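Local coordinates for protein peptidoglycan hydrolase FlgJ (Sphingomonas sp. A1, PDB 3VWO) that probably hydrolyses peptidoglycan as a flagellum-specific muramidase so that the rod can assemble in the periplasm, this chain being the C-terminal glycosyl hydrolase family 73 part, at residues H24-Q29 with Q96-L101; A3-T8 with N146-R151; S39-K44 with L52-A57. One frame throughout, in Å; residues are numbered along the deposited sequence.

Overall arrangement
Contact 1 lies near the middle of the domain, its centre about 14 Å from that of contact 3 and about 15 Å from that of contact 2; the centres of contacts 2 and 3 are about 20 Å apart. Helix 23-34 links the first two: Ala28 of contact 1 packs on Leu148 of contact 2, and Val27 on Thr8. Phe53 of the 52-57 loop joins contact 3 to contact 1 by stacking on Tyr98, while Leu52 meets Thr8 of contact 2. Along the sequence, contact 2 spans contact 1, which spans contact 3. Bound HEPES buffer lies about 4 Å from the Asn54 side chain and about 6 Å from that of Gln29.

Contact 1 of 3, residues H24-Q29 with Q96-L101; sequences HFLVAQ and QDYADL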
loop_
_atom_site.group_PDB
_atom_site.type_symbol
_atom_site.label_atom_id
_atom_site.label_comp_id
_atom_site.label_asym_id
_atom_site.label_seq_id
_atom_site.Cartn_x
_atom_site.Cartn_y
_atom_site.Cartn_z
ATOM N N HIS A 24 -8.195 -6.297 6.181
ATOM C CA HIS A 24 -6.928 -7.021 6.146
ATOM C C HIS A 24 -6.315 -7.063 4.747
ATOM O O HIS A 24 -5.132 -7.339 4.606
ATOM C CB HIS A 24 -7.048 -8.420 6.769
ATOM C CG HIS A 24 -7.807 -9.404 5.938
ATOM N ND1 HIS A 24 -9.178 -9.372 5.804
ATOM C CD2 HIS A 24 -7.386 -10.478 5.225
ATOM C CE1 HIS A 24 -9.569 -10.370 5.030
ATOM N NE2 HIS A 24 -8.501 -11.058 4.668
ATOM N N PHE A 25 -7.105 -6.749 3.720
ATOM C CA PHE A 25 -6.566 -6.638 2.367
ATOM C C PHE A 25 -5.622 -5.455 2.304
ATOM O O PHE A 25 -4.566 -5.519 1.675
ATOM C CB PHE A 25 -7.671 -6.395 1.333
ATOM C CG PHE A 25 -8.465 -7.628 0.967
ATOM C CD1 PHE A 25 -8.475 -8.749 1.778
ATOM C CD2 PHE A 25 -9.191 -7.654 -0.214
ATOM C CE1 PHE A 25 -9.219 -9.879 1.425
ATOM C CE2 PHE A 25 -9.936 -8.777 -0.575
ATOM C CZ PHE A 25 -9.946 -9.889 0.246
ATOM N N LEU A 26 -6.026 -4.360 2.940
ATOM C CA LEU A 26 -5.202 -3.154 2.958
ATOM C C LEU A 26 -3.987 -3.313 3.888
ATOM O O LEU A 26 -2.893 -2.819 3.592
ATOM C CB LEU A 26 -6.035 -1.948 3.372
ATOM C CG LEU A 26 -7.302 -1.681 2.546
ATOM C CD1 LEU A 26 -7.828 -0.298 2.861
ATOM C CD2 LEU A 26 -7.018 -1.811 1.059
ATOM N N VAL A 27 -4.173 -3.993 5.013
ATOM C CA VAL A 27 -3.025 -4.296 5.882
ATOM C C VAL A 27 -2.020 -5.173 5.139
ATOM O O VAL A 27 -0.810 -4.952 5.207
ATOM C CB VAL A 27 -3.461 -5.011 7.170
ATOM C CG1 VAL A 27 -2.237 -5.420 8.000
ATOM C CG2 VAL A 27 -4.386 -4.116 7.976
ATOM N N ALA A 28 -2.526 -6.171 4.425
ATOM C CA ALA A 28 -1.665 -7.054 3.639
ATOM C C ALA A 28 -0.885 -6.295 2.567
ATOM O O ALA A 28 0.304 -6.550 2.349
ATOM C CB ALA A 28 -2.491 -8.165 3.005
ATOM N N GLN A 29 -1.551 -5.365 1.887
ATOM C CA GLN A 29 -0.898 -4.621 0.825
ATOM C C GLN A 29 0.182 -3.729 1.418
ATOM O O GLN A 29 1.271 -3.615 0.867
ATOM C CB GLN A 29 -1.890 -3.764 0.031
ATOM C CG GLN A 29 -1.245 -3.118 -1.192
ATOM C CD GLN A 29 -2.233 -2.390 -2.084
ATOM O OE1 GLN A 29 -3.398 -2.199 -1.722
ATOM N NE2 GLN A 29 -1.768 -1.980 -3.260
ATOM N N GLN A 96 -6.296 7.141 4.279
ATOM C CA GLN A 96 -7.317 7.973 3.645
ATOM C C GLN A 96 -6.873 8.456 2.268
ATOM O O GLN A 96 -7.682 8.544 1.343
ATOM C CB GLN A 96 -7.664 9.176 4.524
ATOM C CG GLN A 96 -8.330 8.822 5.843
ATOM C CD GLN A 96 -9.840 8.752 5.742
ATOM O OE1 GLN A 96 -10.399 8.567 4.658
ATOM N NE2 GLN A 96 -10.513 8.908 6.876
ATOM N N ASP A 97 -5.593 8.792 2.135
ATOM C CA ASP A 97 -5.084 9.214 0.839
ATOM C C ASP A 97 -5.122 8.048 -0.145
ATOM O O ASP A 97 -5.478 8.224 -1.316
ATOM C CB ASP A 97 -3.671 9.810 0.954
ATOM C CG ASP A 97 -3.292 10.637 -0.265
ATOM O OD1 ASP A 97 -4.193 11.289 -0.833
ATOM O OD2 ASP A 97 -2.108 10.634 -0.662
ATOM N N TYR A 98 -4.784 6.850 0.331
ATOM C CA TYR A 98 -4.832 5.649 -0.510
ATOM C C TYR A 98 -6.255 5.382 -1.006
ATOM O O TYR A 98 -6.462 5.101 -2.188
ATOM C CB TYR A 98 -4.295 4.429 0.245
ATOM C CG TYR A 98 -4.568 3.093 -0.432
ATOM C CD1 TYR A 98 -3.700 2.579 -1.388
ATOM C CD2 TYR A 98 -5.692 2.346 -0.103
ATOM C CE1 TYR A 98 -3.951 1.353 -2.002
ATOM C CE2 TYR A 98 -5.951 1.131 -0.711
ATOM C CZ TYR A 98 -5.076 0.637 -1.654
ATOM O OH TYR A 98 -5.340 -0.576 -2.248
ATOM N N ALA A 99 -7.228 5.463 -0.105
ATOM C CA ALA A 99 -8.628 5.237 -0.492
ATOM C C ALA A 99 -9.089 6.301 -1.470
ATOM O O ALA A 99 -9.886 6.027 -2.362
ATOM C CB ALA A 99 -9.543 5.214 0.730
ATOM N N ASP A 100 -8.597 7.524 -1.296
ATOM C CA ASP A 100 -8.953 8.596 -2.211
ATOM C C ASP A 100 -8.432 8.294 -3.607
ATOM O O ASP A 100 -9.166 8.405 -4.587
ATOM C CB ASP A 100 -8.402 9.940 -1.724
ATOM C CG ASP A 100 -8.748 11.079 -2.662
ATOM O OD1 ASP A 100 -9.931 11.475 -2.698
ATOM O OD2 ASP A 100 -7.848 11.566 -3.377
ATOM N N LEU A 101 -7.159 7.907 -3.685
ATOM C CA LEU A 101 -6.515 7.584 -4.951
ATOM C C LEU A 101 -7.167 6.399 -5.658
ATOM O O LEU A 101 -7.578 6.502 -6.820
ATOM C CB LEU A 101 -5.033 7.265 -4.705
ATOM C CG LEU A 101 -4.183 7.052 -5.957
ATOM C CD1 LEU A 101 -4.421 8.173 -6.958
ATOM C CD2 LEU A 101 -2.711 6.988 -5.592
#
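The Tyr98 ring and the Gln29 amide stand almost perpendicular, their planes 88° apart; Gln29 OE1 and Leu26 CD2 both reach the ring at a slant, and Phe53 stacks on it. The CD2 methyl of Leu26 is 3.6 Å from CE2 of Tyr98. CG of Tyr98 lies anti to the backbone N (chi1 168°), which carries the ring away from helix 91-104 toward helix 23-34, where the phenol meets Gln29. Tyr98 OH donates a hydrogen bond to OE1 of Gln29; at 2.6 Å it is short, yet weak in its geometry. The extended Gln29 chain brings its amide to this point, and NE2 is held by the hydroxyl of Tyr135, so both ends of the buried amide have partners, which probably limits its rotation. A phenylalanine in place of Tyr98 would probably leave Gln29 OE1 without this donor and the amide freer to turn. Leu19 of helix 2-19 and Tyr129 also touch Tyr98, while Leu26 rests on Ala16 of helix 2-19. A single aromatic side chain thus bridges helices whose backbones stay well apart, Leu26 CA and Tyr98 CA being 9.5 Å from each other, and the arrangement belongs to the helical core of this lysozyme-clan glucosaminidase domain.

Contact 2 of 3, residues A3-T8 with N146-R151; sequences AFVDAT and NALRQR
Phe4 O, just ahead of the Val5 that meets Arg151, is gripped twice by Thr8: OG1 donates at 2.8 Å, tilted 28° from the carbonyl plane, and the backbone N of Thr8 adds a weak bond. The same threonine sets its CG2 methyl over the centre of the Phe4 ring, 4.1 Å above the plane. Both branches of Val5 face the other helix: with CG1 anti to the backbone N (chi1 173°), that methyl lies 3.8 Å from Arg151 O, while CG2 meets CB of Arg151, again at 3.8 Å. The side chains cross at about a right angle, and the helices come close here, with 6.7 Å between Val5 CA and Arg151 CA. Leu148 approaches more loosely, its CD1 4.5 Å from Val5 CG2. In this way helix 2-19 and helix 146-154, the first and last helices of the chain, pack together and bring its two ends side by side. Arg151 O also accepts a hydrogen bond from Gln2 NE2, so the first helix holds this carbonyl beside an apolar neighbour. Beyond CB the extended Arg151 chain leads away from Val5, and its guanidinium makes a cation-pi contact with Trp36, which Val5, Phe4 and Leu148 also touch.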
loop_
_atom_site.group_PDB
_atom_site.type_symbol
_atom_site.label_atom_id
_atom_site.label_comp_id
_atom_site.label_asym_id
_atom_site.label_seq_id
_atom_site.Cartn_x
_atom_site.Cartn_y
_atom_site.Cartn_z
ATOM N N ALA A 3 3.316 -5.671 15.852
ATOM C CA ALA A 3 3.215 -4.231 16.063
ATOM C C ALA A 3 2.743 -3.517 14.797
ATOM O O ALA A 3 2.069 -2.489 14.871
ATOM C CB ALA A 3 4.549 -3.667 16.517
ATOM N N PHE A 4 3.109 -4.063 13.642
ATOM C CA PHE A 4 2.711 -3.488 12.360
ATOM C C PHE A 4 1.212 -3.637 12.133
ATOM O O PHE A 4 0.538 -2.688 11.734
ATOM C CB PHE A 4 3.469 -4.150 11.208
ATOM C CG PHE A 4 3.089 -3.621 9.857
ATOM C CD1 PHE A 4 3.667 -2.462 9.372
ATOM C CD2 PHE A 4 2.144 -4.276 9.076
ATOM C CE1 PHE A 4 3.319 -1.965 8.129
ATOM C CE2 PHE A 4 1.794 -3.785 7.842
ATOM C CZ PHE A 4 2.382 -2.629 7.363
ATOM N N VAL A 5 0.701 -4.838 12.370
ATOM C CA VAL A 5 -0.728 -5.091 12.245
ATOM C C VAL A 5 -1.511 -4.284 13.283
ATOM O O VAL A 5 -2.559 -3.722 12.977
ATOM C CB VAL A 5 -1.047 -6.592 12.364
ATOM C CG1 VAL A 5 -2.543 -6.819 12.405
ATOM C CG2 VAL A 5 -0.428 -7.354 11.200
ATOM N N ASP A 6 -0.989 -4.199 14.504
ATOM C CA ASP A 6 -1.670 -3.450 15.559
ATOM C C ASP A 6 -1.753 -1.961 15.247
ATOM O O ASP A 6 -2.752 -1.307 15.548
ATOM C CB ASP A 6 -0.985 -3.661 16.916
ATOM C CG ASP A 6 -1.088 -5.089 17.403
ATOM O OD1 ASP A 6 -1.985 -5.817 16.926
ATOM O OD2 ASP A 6 -0.276 -5.485 18.265
ATOM N N ALA A 7 -0.704 -1.426 14.635
ATOM C CA ALA A 7 -0.659 -0.002 14.323
ATOM C C ALA A 7 -1.494 0.366 13.097
ATOM O O ALA A 7 -1.925 1.509 12.950
ATOM C CB ALA A 7 0.786 0.453 14.134
ATOM N N THR A 8 -1.725 -0.597 12.212
ATOM C CA THR A 8 -2.338 -0.268 10.931
ATOM C C THR A 8 -3.803 -0.680 10.820
ATOM O O THR A 8 -4.585 -0.004 10.147
ATOM C CB THR A 8 -1.532 -0.843 9.751
ATOM O OG1 THR A 8 -1.460 -2.269 9.866
ATOM C CG2 THR A 8 -0.121 -0.265 9.749
ATOM N N ASN A 146 -0.779 -17.558 6.250
ATOM C CA ASN A 146 -0.919 -17.846 7.674
ATOM C C ASN A 146 -0.305 -16.763 8.554
ATOM O O ASN A 146 -0.755 -16.541 9.678
ATOM C CB ASN A 146 -0.309 -19.211 8.014
ATOM C CG ASN A 146 -1.101 -20.367 7.428
ATOM O OD1 ASN A 146 -2.326 -20.301 7.311
ATOM N ND2 ASN A 146 -0.403 -21.434 7.056
ATOM N N ALA A 147 0.718 -16.088 8.037
ATOM C CA ALA A 147 1.410 -15.050 8.797
ATOM C C ALA A 147 0.469 -13.900 9.138
ATOM O O ALA A 147 0.384 -13.475 10.290
ATOM C CB ALA A 147 2.624 -14.540 8.027
ATOM N N LEU A 148 -0.242 -13.403 8.131
ATOM C CA LEU A 148 -1.194 -12.321 8.347
ATOM C C LEU A 148 -2.369 -12.798 9.193
ATOM O O LEU A 148 -2.830 -12.087 10.084
ATOM C CB LEU A 148 -1.689 -11.762 7.012
ATOM C CG LEU A 148 -2.823 -10.734 7.066
ATOM C CD1 LEU A 148 -2.378 -9.474 7.792
ATOM C CD2 LEU A 148 -3.311 -10.416 5.663
ATOM N N ARG A 149 -2.839 -14.011 8.914
ATOM C CA ARG A 149 -4.001 -14.568 9.602
ATOM C C ARG A 149 -3.779 -14.651 11.112
ATOM O O ARG A 149 -4.613 -14.193 11.897
ATOM C CB ARG A 149 -4.348 -15.948 9.030
ATOM C CG ARG A 149 -5.502 -16.648 9.729
ATOM C CD ARG A 149 -5.804 -18.008 9.101
ATOM N NE ARG A 149 -6.346 -17.893 7.747
ATOM C CZ ARG A 149 -5.649 -18.116 6.637
ATOM N NH1 ARG A 149 -4.373 -18.474 6.710
ATOM N NH2 ARG A 149 -6.230 -17.984 5.451
ATOM N N GLN A 150 -2.648 -15.224 11.511
ATOM C CA GLN A 150 -2.300 -15.326 12.925
ATOM C C GLN A 150 -2.187 -13.956 13.589
ATOM O O GLN A 150 -2.620 -13.773 14.728
ATOM C CB GLN A 150 -0.995 -16.110 13.115
ATOM C CG GLN A 150 -1.188 -17.568 13.528
ATOM C CD GLN A 150 -1.530 -18.480 12.363
ATOM O OE1 GLN A 150 -2.638 -19.011 12.276
ATOM N NE2 GLN A 150 -0.568 -18.678 11.466
ATOM N N ARG A 151 -1.609 -12.996 12.874
ATOM C CA ARG A 151 -1.410 -11.657 13.420
ATOM C C ARG A 151 -2.718 -10.888 13.545
ATOM O O ARG A 151 -2.855 -10.011 14.401
ATOM C CB ARG A 151 -0.398 -10.876 12.578
ATOM C CG ARG A 151 1.040 -11.311 12.818
ATOM C CD ARG A 151 1.952 -10.940 11.661
ATOM N NE ARG A 151 3.329 -11.365 11.909
ATOM C CZ ARG A 151 4.269 -11.450 10.973
ATOM N NH1 ARG A 151 3.985 -11.147 9.714
ATOM N NH2 ARG A 151 5.494 -11.845 11.294
#

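Contact 3 of 3, residues S39-K44 with L52-A57; sequences SQIRNK and LFNIKA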
loop_
_atom_site.group_PDB
_atom_site.type_symbol
_atom_site.label_atom_id
_atom_site.label_comp_id
_atom_site.label_asym_id
_atom_site.label_seq_id
_atom_site.Cartn_x
_atom_site.Cartn_y
_atom_site.Cartn_z
ATOM N N SER A 39 10.596 -1.638 5.940
ATOM C CA SER A 39 11.131 -0.839 4.840
ATOM C C SER A 39 10.233 0.343 4.481
ATOM O O SER A 39 10.196 0.784 3.335
ATOM C CB SER A 39 11.364 -1.703 3.602
ATOM O OG SER A 39 12.232 -2.780 3.898
ATOM N N GLN A 40 9.502 0.854 5.459
ATOM C CA GLN A 40 8.690 2.029 5.197
ATOM C C GLN A 40 9.590 3.249 5.004
ATOM O O GLN A 40 10.598 3.426 5.708
ATOM C CB GLN A 40 7.659 2.252 6.303
ATOM C CG GLN A 40 8.091 3.188 7.405
ATOM C CD GLN A 40 6.907 3.885 8.045
ATOM O OE1 GLN A 40 6.489 4.955 7.604
ATOM N NE2 GLN A 40 6.361 3.278 9.089
ATOM N N ILE A 41 9.249 4.066 4.014
ATOM C CA ILE A 41 10.050 5.239 3.694
ATOM C C ILE A 41 10.098 6.169 4.899
ATOM O O ILE A 41 9.085 6.404 5.561
ATOM C CB ILE A 41 9.491 5.967 2.450
ATOM C CG1 ILE A 41 9.803 5.160 1.189
ATOM C CG2 ILE A 41 10.048 7.370 2.335
ATOM C CD1 ILE A 41 9.098 5.670 -0.052
ATOM N N ARG A 42 11.290 6.664 5.208
ATOM C CA ARG A 42 11.461 7.574 6.325
ATOM C C ARG A 42 12.156 8.843 5.865
ATOM O O ARG A 42 12.896 8.829 4.880
ATOM C CB ARG A 42 12.270 6.906 7.441
ATOM C CG ARG A 42 11.518 5.779 8.136
ATOM C CD ARG A 42 12.342 5.141 9.239
ATOM N NE ARG A 42 11.642 3.997 9.814
ATOM C CZ ARG A 42 10.868 4.058 10.890
ATOM N NH1 ARG A 42 10.267 2.964 11.337
ATOM N NH2 ARG A 42 10.699 5.213 11.524
ATOM N N ASN A 43 11.901 9.937 6.575
ATOM C CA ASN A 43 12.621 11.187 6.347
ATOM C C ASN A 43 14.127 11.030 6.547
ATOM O O ASN A 43 14.621 9.956 6.909
ATOM C CB ASN A 43 12.099 12.296 7.268
ATOM C CG ASN A 43 10.706 12.766 6.891
ATOM O OD1 ASN A 43 9.704 12.241 7.381
ATOM N ND2 ASN A 43 10.638 13.769 6.021
ATOM N N LYS A 44 14.852 12.116 6.314
ATOM C CA LYS A 44 16.305 12.100 6.415
ATOM C C LYS A 44 16.705 11.832 7.863
ATOM O O LYS A 44 17.707 11.169 8.130
ATOM C CB LYS A 44 16.887 13.428 5.921
ATOM C CG LYS A 44 16.115 14.061 4.755
ATOM C CD LYS A 44 15.981 13.117 3.561
ATOM C CE LYS A 44 14.526 12.994 3.114
ATOM N NZ LYS A 44 14.206 13.797 1.897
ATOM N N LEU A 52 2.750 3.952 3.684
ATOM C CA LEU A 52 2.838 2.503 3.679
ATOM C C LEU A 52 2.495 1.906 2.320
ATOM O O LEU A 52 2.744 0.729 2.088
ATOM C CB LEU A 52 1.922 1.919 4.753
ATOM C CG LEU A 52 2.519 1.582 6.121
ATOM C CD1 LEU A 52 3.724 2.458 6.477
ATOM C CD2 LEU A 52 1.447 1.686 7.182
ATOM N N PHE A 53 1.938 2.716 1.424
ATOM C CA PHE A 53 1.572 2.227 0.095
ATOM C C PHE A 53 2.539 2.691 -0.992
ATOM O O PHE A 53 2.334 2.414 -2.168
ATOM C CB PHE A 53 0.126 2.609 -0.233
ATOM C CG PHE A 53 -0.866 1.930 0.650
ATOM C CD1 PHE A 53 -1.301 0.643 0.357
ATOM C CD2 PHE A 53 -1.330 2.546 1.795
ATOM C CE1 PHE A 53 -2.195 0.001 1.186
ATOM C CE2 PHE A 53 -2.226 1.908 2.627
ATOM C CZ PHE A 53 -2.656 0.630 2.323
ATOM N N ASN A 54 3.595 3.387 -0.583
ATOM C CA ASN A 54 4.624 3.860 -1.512
ATOM C C ASN A 54 4.066 4.735 -2.639
ATOM O O ASN A 54 4.424 4.579 -3.808
ATOM C CB ASN A 54 5.439 2.687 -2.073
ATOM C CG ASN A 54 6.398 2.104 -1.048
ATOM O OD1 ASN A 54 7.058 2.837 -0.315
ATOM N ND2 ASN A 54 6.469 0.783 -0.989
ATOM N N ILE A 55 3.192 5.662 -2.261
ATOM C CA ILE A 55 2.537 6.549 -3.213
ATOM C C ILE A 55 3.426 7.752 -3.509
ATOM O O ILE A 55 3.758 8.530 -2.609
ATOM C CB ILE A 55 1.210 7.070 -2.661
ATOM C CG1 ILE A 55 0.337 5.904 -2.198
ATOM C CG2 ILE A 55 0.483 7.899 -3.731
ATOM C CD1 ILE A 55 0.021 4.922 -3.289
ATOM N N LYS A 56 3.810 7.909 -4.771
ATOM C CA LYS A 56 4.638 9.041 -5.162
ATOM C C LYS A 56 3.833 10.332 -5.144
ATOM O O LYS A 56 2.607 10.309 -5.200
ATOM C CB LYS A 56 5.241 8.821 -6.549
ATOM C CG LYS A 56 6.346 7.772 -6.588
ATOM C CD LYS A 56 7.071 7.797 -7.923
ATOM C CE LYS A 56 6.620 6.664 -8.820
ATOM N NZ LYS A 56 7.132 5.359 -8.320
ATOM N N ALA A 57 4.520 11.464 -5.064
ATOM C CA ALA A 57 3.825 12.736 -5.169
ATOM C C ALA A 57 3.292 12.879 -6.587
ATOM O O ALA A 57 3.967 12.512 -7.554
ATOM C CB ALA A 57 4.778 13.890 -4.835
HETATM O O HOH W 1 9.151 0.719 0.859
HETATM O O HOH W 2 6.945 3.149 2.522
#
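Leu52 begins the contact by pressing its CD1 methyl against Gln40. This methyl lies 3.8 Å from Gln40 NE2 and 3.9 Å from Gln40 CB, so the root of the glutamine and its amide both rest against one methyl. The polar end of Gln40 is engaged elsewhere: NE2 is hydrogen-bonded to the hydroxyl of Tyr91, and OE1 takes a weak bond from the backbone N of Tyr50. Phe53 turns its side chain from segment 39-44 into the core. Asn54 has a left-handed backbone (phi 57°, psi 45°), and its CG lies anti to the carbonyl carbon (chi1 -73°), which turns the amide back to Ile41. Its OD1 lies 3.5 Å from the CD1 methyl of Ile41, the two side chains crossing at a slant. The same oxygen accepts a hydrogen bond of 2.9 Å from a water that in turn accepts one from Ile41 N, also 2.9 Å long. A second water lies 2.7 Å from Ser39 O and 3.2 Å from Asn54 OD1, though it cannot donate to every acceptor around it. Farther along, Ile55 and Ala57 make backbone hydrogen bonds with Arg86 and Arg84, which fasten the loop to strand 77-86, and Lys56 NZ forms a salt bridge with Glu72. The two loop segments therefore meet through two methyl-to-amide contacts, Leu52 on Gln40 and Ile41 on Asn54, and through water, without direct polar bonding between them. With Asn54 ND2 bonded to Glu33 OE1 and OD1 turned to the two waters, the amide is probably fixed in one orientation beside the bound buffer, and the bridging water links Ile41 N to Asn54, the residue that contacts Glu33.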